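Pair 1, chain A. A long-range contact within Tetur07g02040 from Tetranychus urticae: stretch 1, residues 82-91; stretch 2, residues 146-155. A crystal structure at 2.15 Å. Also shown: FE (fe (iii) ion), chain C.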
# COMPACT_ATOMS: atom_id res chain seq x y z
N GLY A 82 6.43 3.34 17.42
CA GLY A 82 6.23 4.77 17.10
C GLY A 82 6.34 5.22 15.65
O GLY A 82 6.22 6.41 15.38
N ALA A 83 6.57 4.29 14.72
CA ALA A 83 6.69 4.64 13.30
C ALA A 83 5.30 4.91 12.71
O ALA A 83 4.36 4.13 12.94
CB ALA A 83 7.38 3.52 12.53
N LYS A 84 5.16 6.01 11.96
CA LYS A 84 3.92 6.31 11.25
C LYS A 84 3.92 5.55 9.94
O LYS A 84 4.83 5.72 9.13
CB LYS A 84 3.79 7.81 10.97
CG LYS A 84 3.10 8.57 12.10
CD LYS A 84 3.43 10.06 12.07
CE LYS A 84 2.82 10.75 10.86
NZ LYS A 84 2.73 12.22 11.08
N VAL A 85 2.90 4.70 9.74
CA VAL A 85 2.73 3.99 8.46
C VAL A 85 1.55 4.58 7.73
O VAL A 85 0.44 4.58 8.26
CB VAL A 85 2.43 2.52 8.68
CG1 VAL A 85 2.28 1.80 7.34
CG2 VAL A 85 3.50 1.88 9.55
N TYR A 86 1.81 5.07 6.52
CA TYR A 86 0.77 5.48 5.62
C TYR A 86 0.51 4.43 4.56
O TYR A 86 1.43 3.89 3.99
CB TYR A 86 1.20 6.72 4.86
CG TYR A 86 1.52 7.94 5.67
CD1 TYR A 86 2.71 8.02 6.39
CD2 TYR A 86 0.66 9.05 5.70
CE1 TYR A 86 3.05 9.15 7.11
CE2 TYR A 86 0.99 10.20 6.43
CZ TYR A 86 2.20 10.23 7.13
OH TYR A 86 2.60 11.34 7.84
N ILE A 87 -0.75 4.16 4.26
CA ILE A 87 -1.10 3.45 3.03
C ILE A 87 -2.05 4.26 2.19
O ILE A 87 -2.77 5.13 2.69
CB ILE A 87 -1.64 2.04 3.28
CG1 ILE A 87 -2.95 2.05 4.08
CG2 ILE A 87 -0.62 1.23 4.07
CD1 ILE A 87 -3.60 0.68 4.10
N TRP A 88 -2.00 4.00 0.90
CA TRP A 88 -2.97 4.53 -0.04
C TRP A 88 -3.07 3.61 -1.22
O TRP A 88 -2.10 2.91 -1.59
CB TRP A 88 -2.67 5.98 -0.46
CG TRP A 88 -1.39 6.20 -1.32
CD1 TRP A 88 -1.32 6.58 -2.65
CD2 TRP A 88 -0.05 6.14 -0.86
NE1 TRP A 88 -0.01 6.74 -3.03
CE2 TRP A 88 0.79 6.46 -1.97
CE3 TRP A 88 0.54 5.82 0.36
CZ2 TRP A 88 2.19 6.48 -1.87
CZ3 TRP A 88 1.93 5.85 0.46
CH2 TRP A 88 2.74 6.18 -0.65
N GLN A 89 -4.27 3.57 -1.79
CA GLN A 89 -4.58 2.60 -2.83
C GLN A 89 -5.77 3.11 -3.65
O GLN A 89 -6.56 3.92 -3.19
CB GLN A 89 -4.91 1.26 -2.19
CG GLN A 89 -6.22 1.26 -1.43
CD GLN A 89 -6.54 -0.05 -0.76
OE1 GLN A 89 -5.96 -0.40 0.26
NE2 GLN A 89 -7.52 -0.76 -1.29
N PRO A 90 -5.92 2.59 -4.86
CA PRO A 90 -7.13 2.95 -5.62
C PRO A 90 -8.34 2.12 -5.27
O PRO A 90 -8.20 0.98 -4.80
CB PRO A 90 -6.72 2.66 -7.04
CG PRO A 90 -5.73 1.55 -6.95
CD PRO A 90 -5.09 1.62 -5.60
N ASP A 91 -9.53 2.67 -5.53
CA ASP A 91 -10.77 1.90 -5.38
C ASP A 91 -10.90 0.82 -6.47
O ASP A 91 -10.05 0.73 -7.36
CB ASP A 91 -12.00 2.82 -5.26
CG ASP A 91 -12.53 3.35 -6.58
OD1 ASP A 91 -12.07 2.97 -7.67
OD2 ASP A 91 -13.46 4.16 -6.53
N PRO A 146 -2.22 -4.79 -9.67
CA PRO A 146 -2.87 -4.29 -8.44
C PRO A 146 -1.88 -4.19 -7.30
O PRO A 146 -1.02 -5.05 -7.14
CB PRO A 146 -3.94 -5.36 -8.13
CG PRO A 146 -4.18 -6.06 -9.41
CD PRO A 146 -2.87 -6.01 -10.16
N HIS A 147 -1.99 -3.15 -6.51
CA HIS A 147 -1.10 -2.93 -5.39
C HIS A 147 -1.64 -1.93 -4.42
O HIS A 147 -2.56 -1.17 -4.74
CB HIS A 147 0.21 -2.37 -5.90
CG HIS A 147 0.04 -1.09 -6.64
ND1 HIS A 147 -0.33 -1.05 -7.97
CD2 HIS A 147 0.16 0.20 -6.25
CE1 HIS A 147 -0.39 0.20 -8.37
NE2 HIS A 147 -0.15 0.99 -7.33
N ILE A 148 -1.02 -1.92 -3.24
CA ILE A 148 -1.25 -0.90 -2.23
C ILE A 148 0.08 -0.25 -1.94
O ILE A 148 1.08 -0.94 -1.68
CB ILE A 148 -1.78 -1.53 -0.93
CG1 ILE A 148 -3.16 -2.16 -1.17
CG2 ILE A 148 -1.88 -0.47 0.19
CD1 ILE A 148 -3.70 -3.01 -0.02
N HIS A 149 0.10 1.08 -1.95
CA HIS A 149 1.28 1.80 -1.55
C HIS A 149 1.40 1.94 -0.07
O HIS A 149 0.39 1.97 0.63
CB HIS A 149 1.25 3.20 -2.06
CG HIS A 149 1.26 3.32 -3.53
ND1 HIS A 149 2.43 3.56 -4.24
CD2 HIS A 149 0.26 3.28 -4.42
CE1 HIS A 149 2.13 3.67 -5.52
NE2 HIS A 149 0.82 3.50 -5.65
N TYR A 150 2.64 2.16 0.39
CA TYR A 150 2.91 2.43 1.79
C TYR A 150 4.16 3.28 1.93
O TYR A 150 5.09 3.18 1.11
CB TYR A 150 3.01 1.15 2.62
CG TYR A 150 4.31 0.39 2.44
CD1 TYR A 150 4.45 -0.56 1.44
CD2 TYR A 150 5.38 0.61 3.29
CE1 TYR A 150 5.65 -1.25 1.27
CE2 TYR A 150 6.57 -0.06 3.12
CZ TYR A 150 6.71 -0.99 2.12
OH TYR A 150 7.92 -1.66 1.99
N ARG A 151 4.17 4.11 2.95
CA ARG A 151 5.28 4.98 3.24
C ARG A 151 5.40 5.09 4.74
O ARG A 151 4.39 5.23 5.44
CB ARG A 151 5.03 6.34 2.61
CG ARG A 151 5.88 7.48 3.13
CD ARG A 151 5.87 8.63 2.12
NE ARG A 151 6.29 9.86 2.74
CZ ARG A 151 6.64 11.00 2.14
NH1 ARG A 151 6.69 11.12 0.81
NH2 ARG A 151 6.98 12.05 2.90
N ILE A 152 6.63 5.00 5.24
CA ILE A 152 6.90 4.94 6.69
C ILE A 152 7.78 6.07 7.14
O ILE A 152 8.88 6.27 6.61
CB ILE A 152 7.56 3.62 7.09
CG1 ILE A 152 6.68 2.47 6.59
CG2 ILE A 152 7.72 3.55 8.61
CD1 ILE A 152 7.34 1.12 6.62
N HIS A 153 7.32 6.79 8.16
CA HIS A 153 8.12 7.83 8.80
C HIS A 153 8.54 7.32 10.15
O HIS A 153 7.72 6.78 10.89
CB HIS A 153 7.35 9.12 8.98
CG HIS A 153 6.88 9.74 7.71
ND1 HIS A 153 6.22 10.95 7.68
CD2 HIS A 153 6.99 9.34 6.42
CE1 HIS A 153 5.94 11.27 6.43
NE2 HIS A 153 6.39 10.30 5.64
N ALA A 154 9.83 7.45 10.44
CA ALA A 154 10.38 7.19 11.78
C ALA A 154 11.38 8.28 12.06
O ALA A 154 12.12 8.66 11.15
CB ALA A 154 11.05 5.83 11.86
N ASN A 155 11.37 8.81 13.28
CA ASN A 155 12.33 9.86 13.72
C ASN A 155 12.24 11.12 12.84
O ASN A 155 13.25 11.78 12.58
CB ASN A 155 13.81 9.36 13.74
CG ASN A 155 13.96 7.94 14.22
OD1 ASN A 155 14.71 7.17 13.63
ND2 ASN A 155 13.26 7.57 15.30
FE FE C . -0.58 3.41 -7.52
O HOH W 1 0.25 5.35 -8.02

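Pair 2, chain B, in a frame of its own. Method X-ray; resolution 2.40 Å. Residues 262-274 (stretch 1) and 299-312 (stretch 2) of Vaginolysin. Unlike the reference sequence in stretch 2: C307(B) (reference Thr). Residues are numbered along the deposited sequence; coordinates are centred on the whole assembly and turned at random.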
# COMPACT_ATOMS: atom_id res chain seq x y z
N GLY B 262 -8.15 -44.26 -2.69
CA GLY B 262 -7.94 -43.88 -1.31
C GLY B 262 -9.09 -43.10 -0.70
O GLY B 262 -10.24 -43.54 -0.74
N ARG B 263 -8.78 -41.93 -0.14
CA ARG B 263 -9.73 -41.15 0.63
C ARG B 263 -9.63 -39.70 0.22
O ARG B 263 -8.53 -39.14 0.15
CB ARG B 263 -9.46 -41.32 2.13
CG ARG B 263 -10.64 -41.02 3.04
CD ARG B 263 -10.45 -41.71 4.38
NE ARG B 263 -11.24 -41.11 5.44
CZ ARG B 263 -10.85 -40.07 6.18
NH1 ARG B 263 -9.66 -39.51 5.98
NH2 ARG B 263 -11.65 -39.60 7.13
N SER B 264 -10.78 -39.08 -0.06
CA SER B 264 -10.84 -37.71 -0.54
C SER B 264 -11.89 -36.93 0.24
O SER B 264 -12.95 -37.46 0.55
CB SER B 264 -11.16 -37.67 -2.04
OG SER B 264 -11.49 -36.35 -2.46
N MET B 265 -11.58 -35.67 0.55
CA MET B 265 -12.53 -34.83 1.26
C MET B 265 -12.24 -33.36 0.96
O MET B 265 -11.12 -32.98 0.63
CB MET B 265 -12.48 -35.07 2.77
CG MET B 265 -11.14 -34.78 3.42
SD MET B 265 -11.23 -34.85 5.21
CE MET B 265 -9.60 -34.24 5.64
N TYR B 266 -13.29 -32.55 1.09
CA TYR B 266 -13.19 -31.10 0.97
C TYR B 266 -13.40 -30.47 2.34
O TYR B 266 -14.29 -30.87 3.09
CB TYR B 266 -14.24 -30.56 -0.01
CG TYR B 266 -13.82 -30.65 -1.46
CD1 TYR B 266 -13.16 -29.59 -2.07
CD2 TYR B 266 -14.08 -31.79 -2.21
CE1 TYR B 266 -12.78 -29.66 -3.40
CE2 TYR B 266 -13.70 -31.87 -3.54
CZ TYR B 266 -13.04 -30.80 -4.13
OH TYR B 266 -12.66 -30.87 -5.45
N VAL B 267 -12.58 -29.47 2.66
CA VAL B 267 -12.59 -28.84 3.97
C VAL B 267 -12.72 -27.33 3.79
O VAL B 267 -12.00 -26.74 2.97
CB VAL B 267 -11.33 -29.17 4.79
CG1 VAL B 267 -11.43 -28.58 6.19
CG2 VAL B 267 -11.12 -30.67 4.85
N LYS B 268 -13.62 -26.72 4.55
CA LYS B 268 -13.79 -25.27 4.57
C LYS B 268 -13.29 -24.74 5.91
O LYS B 268 -13.84 -25.09 6.96
CB LYS B 268 -15.25 -24.89 4.36
CG LYS B 268 -15.53 -23.38 4.47
CD LYS B 268 -17.01 -23.06 4.38
CE LYS B 268 -17.77 -23.52 5.63
NZ LYS B 268 -19.23 -23.23 5.54
N PHE B 269 -12.25 -23.91 5.87
CA PHE B 269 -11.80 -23.16 7.03
C PHE B 269 -12.34 -21.74 6.93
O PHE B 269 -12.15 -21.08 5.90
CB PHE B 269 -10.27 -23.10 7.12
CG PHE B 269 -9.61 -24.44 7.10
CD1 PHE B 269 -9.20 -25.04 8.28
CD2 PHE B 269 -9.36 -25.10 5.91
CE1 PHE B 269 -8.58 -26.27 8.27
CE2 PHE B 269 -8.74 -26.33 5.89
CZ PHE B 269 -8.34 -26.91 7.08
N ASP B 270 -13.01 -21.27 7.98
CA ASP B 270 -13.40 -19.87 8.03
C ASP B 270 -13.31 -19.36 9.46
O ASP B 270 -13.40 -20.12 10.42
CB ASP B 270 -14.83 -19.65 7.47
CG ASP B 270 -15.90 -20.37 8.27
OD1 ASP B 270 -15.64 -20.76 9.42
OD2 ASP B 270 -17.02 -20.53 7.74
N THR B 271 -13.10 -18.05 9.57
CA THR B 271 -13.05 -17.38 10.86
C THR B 271 -13.62 -15.98 10.70
O THR B 271 -13.64 -15.43 9.59
CB THR B 271 -11.62 -17.30 11.41
OG1 THR B 271 -11.63 -16.70 12.71
CG2 THR B 271 -10.73 -16.47 10.48
N THR B 272 -14.08 -15.42 11.80
CA THR B 272 -14.50 -14.03 11.82
C THR B 272 -13.34 -13.08 12.10
O THR B 272 -13.56 -11.87 12.20
CB THR B 272 -15.62 -13.82 12.85
OG1 THR B 272 -16.25 -12.55 12.62
CG2 THR B 272 -15.08 -13.87 14.27
N SER B 273 -12.13 -13.61 12.23
CA SER B 273 -10.96 -12.76 12.46
C SER B 273 -10.67 -11.92 11.22
O SER B 273 -10.66 -12.44 10.10
CB SER B 273 -9.75 -13.61 12.82
OG SER B 273 -8.55 -12.85 12.76
N LYS B 274 -10.44 -10.63 11.43
CA LYS B 274 -10.09 -9.71 10.36
C LYS B 274 -8.59 -9.65 10.13
O LYS B 274 -8.09 -8.65 9.59
CB LYS B 274 -10.63 -8.31 10.67
CG LYS B 274 -12.07 -8.29 11.15
CD LYS B 274 -13.04 -8.67 10.04
CE LYS B 274 -14.38 -9.13 10.60
NZ LYS B 274 -15.13 -8.04 11.27
N ARG B 299 -3.80 -17.85 18.09
CA ARG B 299 -5.07 -17.19 18.36
C ARG B 299 -6.03 -17.30 17.18
O ARG B 299 -7.25 -17.42 17.39
CB ARG B 299 -4.84 -15.71 18.71
CG ARG B 299 -3.68 -15.48 19.66
CD ARG B 299 -3.82 -14.19 20.44
NE ARG B 299 -3.89 -13.02 19.56
CZ ARG B 299 -2.84 -12.33 19.14
NH1 ARG B 299 -1.61 -12.68 19.49
NH2 ARG B 299 -3.01 -11.28 18.35
N ILE B 300 -5.52 -17.28 15.95
CA ILE B 300 -6.38 -17.42 14.79
C ILE B 300 -7.00 -18.81 14.75
O ILE B 300 -8.18 -18.98 14.42
CB ILE B 300 -5.60 -17.12 13.50
CG1 ILE B 300 -4.94 -15.74 13.56
CG2 ILE B 300 -6.51 -17.23 12.27
CD1 ILE B 300 -5.88 -14.61 13.95
N LEU B 301 -6.22 -19.84 15.11
CA LEU B 301 -6.69 -21.21 14.98
C LEU B 301 -7.63 -21.63 16.11
O LEU B 301 -8.31 -22.65 15.97
CB LEU B 301 -5.48 -22.16 14.92
CG LEU B 301 -4.56 -21.93 13.71
CD1 LEU B 301 -3.37 -22.87 13.75
CD2 LEU B 301 -5.30 -22.09 12.39
N GLN B 302 -7.70 -20.87 17.21
CA GLN B 302 -8.76 -21.09 18.18
C GLN B 302 -10.09 -20.52 17.71
O GLN B 302 -11.12 -20.78 18.34
CB GLN B 302 -8.44 -20.46 19.54
CG GLN B 302 -6.98 -20.51 19.98
CD GLN B 302 -6.48 -21.91 20.26
OE1 GLN B 302 -5.42 -22.31 19.77
NE2 GLN B 302 -7.22 -22.66 21.06
N ASN B 303 -10.09 -19.73 16.63
CA ASN B 303 -11.30 -19.12 16.10
C ASN B 303 -11.63 -19.60 14.69
O ASN B 303 -12.46 -18.98 14.01
CB ASN B 303 -11.17 -17.59 16.11
CG ASN B 303 -11.81 -16.96 17.32
OD1 ASN B 303 -13.02 -16.71 17.33
ND2 ASN B 303 -11.01 -16.69 18.34
N THR B 304 -11.01 -20.69 14.24
CA THR B 304 -11.20 -21.20 12.89
C THR B 304 -12.22 -22.34 12.94
O THR B 304 -11.94 -23.41 13.48
CB THR B 304 -9.88 -21.68 12.30
OG1 THR B 304 -8.94 -20.59 12.28
CG2 THR B 304 -10.07 -22.20 10.88
N SER B 305 -13.40 -22.09 12.38
CA SER B 305 -14.37 -23.17 12.19
C SER B 305 -13.92 -24.05 11.03
O SER B 305 -13.37 -23.57 10.03
CB SER B 305 -15.75 -22.59 11.90
OG SER B 305 -16.77 -23.51 12.24
N VAL B 306 -14.14 -25.36 11.17
CA VAL B 306 -13.74 -26.33 10.16
C VAL B 306 -14.97 -27.13 9.75
O VAL B 306 -15.68 -27.68 10.60
CB VAL B 306 -12.63 -27.26 10.68
CG1 VAL B 306 -12.47 -28.49 9.79
CG2 VAL B 306 -11.31 -26.50 10.75
N CYS B 307 -15.21 -27.20 8.44
CA CYS B 307 -16.35 -27.91 7.87
C CYS B 307 -15.83 -28.83 6.78
O CYS B 307 -15.30 -28.34 5.77
CB CYS B 307 -17.38 -26.91 7.33
SG CYS B 307 -18.63 -27.56 6.19
N ALA B 308 -15.95 -30.14 6.98
CA ALA B 308 -15.34 -31.14 6.12
C ALA B 308 -16.40 -32.09 5.62
O ALA B 308 -17.08 -32.73 6.43
CB ALA B 308 -14.25 -31.91 6.86
N VAL B 309 -16.53 -32.22 4.30
CA VAL B 309 -17.42 -33.20 3.69
C VAL B 309 -16.55 -34.25 3.00
O VAL B 309 -15.66 -33.90 2.22
CB VAL B 309 -18.41 -32.56 2.71
CG1 VAL B 309 -19.04 -31.33 3.34
CG2 VAL B 309 -17.75 -32.22 1.37
N ILE B 310 -16.81 -35.51 3.30
CA ILE B 310 -16.01 -36.62 2.80
C ILE B 310 -16.81 -37.33 1.71
O ILE B 310 -18.04 -37.45 1.81
CB ILE B 310 -15.63 -37.57 3.95
CG1 ILE B 310 -14.90 -36.78 5.04
CG2 ILE B 310 -14.75 -38.70 3.44
CD1 ILE B 310 -14.73 -37.52 6.35
N LEU B 311 -16.11 -37.79 0.68
CA LEU B 311 -16.74 -38.35 -0.51
C LEU B 311 -16.47 -39.85 -0.57
O LEU B 311 -15.35 -40.30 -0.34
CB LEU B 311 -16.21 -37.68 -1.78
CG LEU B 311 -15.42 -36.38 -1.62
CD1 LEU B 311 -14.57 -36.12 -2.85
CD2 LEU B 311 -16.35 -35.21 -1.34
N GLY B 312 -17.51 -40.61 -0.90
CA GLY B 312 -17.39 -42.06 -0.98
C GLY B 312 -18.32 -42.68 -2.00
O GLY B 312 -18.05 -42.62 -3.21

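Both pairs are two neighbouring antiparallel strands of a sheet. Fourteen central residues superpose with an RMSD of 0.5 Å. The strand directions differ by 160° in pair 1 and 166° in pair 2.

The register is the same. K84(A)–H153(A), Y86(A)–R151(A) and W88(A)–H149(A) are hydrogen-bonded pairs, and they match Y266(B)–V309(B), K268(B)–C307(B) and D270(B)–S305(B). Each is closed by two backbone bonds. In the central one, Y86(A) N to R151(A) O is 2.8 Å, and K268(B) N to C307(B) O is 2.6 Å. V85(A)–I152(A) and I87(A)–Y150(A) match V267(B)–A308(B) and F269(B)–V306(B), which are not hydrogen-bonded pairs.

These non-hydrogen-bonded positions put their side chains on one face, where the contacts across the strands are apolar in both pairs. V85(A) and V267(B) coincide closely and share the t rotamer. V85(A) CG2 lies 4.4 Å from I152(A) CG1. In pair 2 the partner is the smaller A308(B), with V267(B) CG2 3.9 Å from A308(B) CB. V267(B) CG1 also reaches V306(B) CG1 at 3.7 Å. At the next step, I87(A) CG2 packs on Y150(A) CB at 3.9 Å. F269(B) replaces the isoleucine, and its CD1 lies 3.6 Å from V306(B) CG2. Aromatic and aliphatic residues thus trade strands.

The other face differs more. In pair 1 it carries aromatic contacts. The edge of Y86(A) points toward the face of H153(A), with ring planes at 50°. W88(A) forms an offset stack with H149(A), and H149(A) CB sits over the six-membered ring, 3.3 Å from W88(A) CE2. H149(A) NE2 binds the iron at 2.3 Å, so the stacked ring is also a metal ligand. R151(A) NE donates to H153(A) NE2 at 2.9 Å, along its own strand.

Pair 2 fills these positions without ring stacking. Y266(B) CB meets V309(B) CG2 at 4.1 Å. K268(B) takes the place of Y86(A), and its CE lies 3.8 Å from C307(B) CB. C307(B) differs from the reference sequence, which has Thr, and is covalently bonded to a group elsewhere in the structure. D270(B) replaces the tryptophan and brings OD1 within 3.1 Å of S305(B) CB.

Beyond the last bridge, Q89(A) matches T271(B), and both CA-to-CB bonds point toward the other stretch. Q89(A) OE1 approaches I148(A) CD1 at 3.5 Å. T271(B) OG1 instead donates a hydrogen bond to N303(B) O at 2.8 Å.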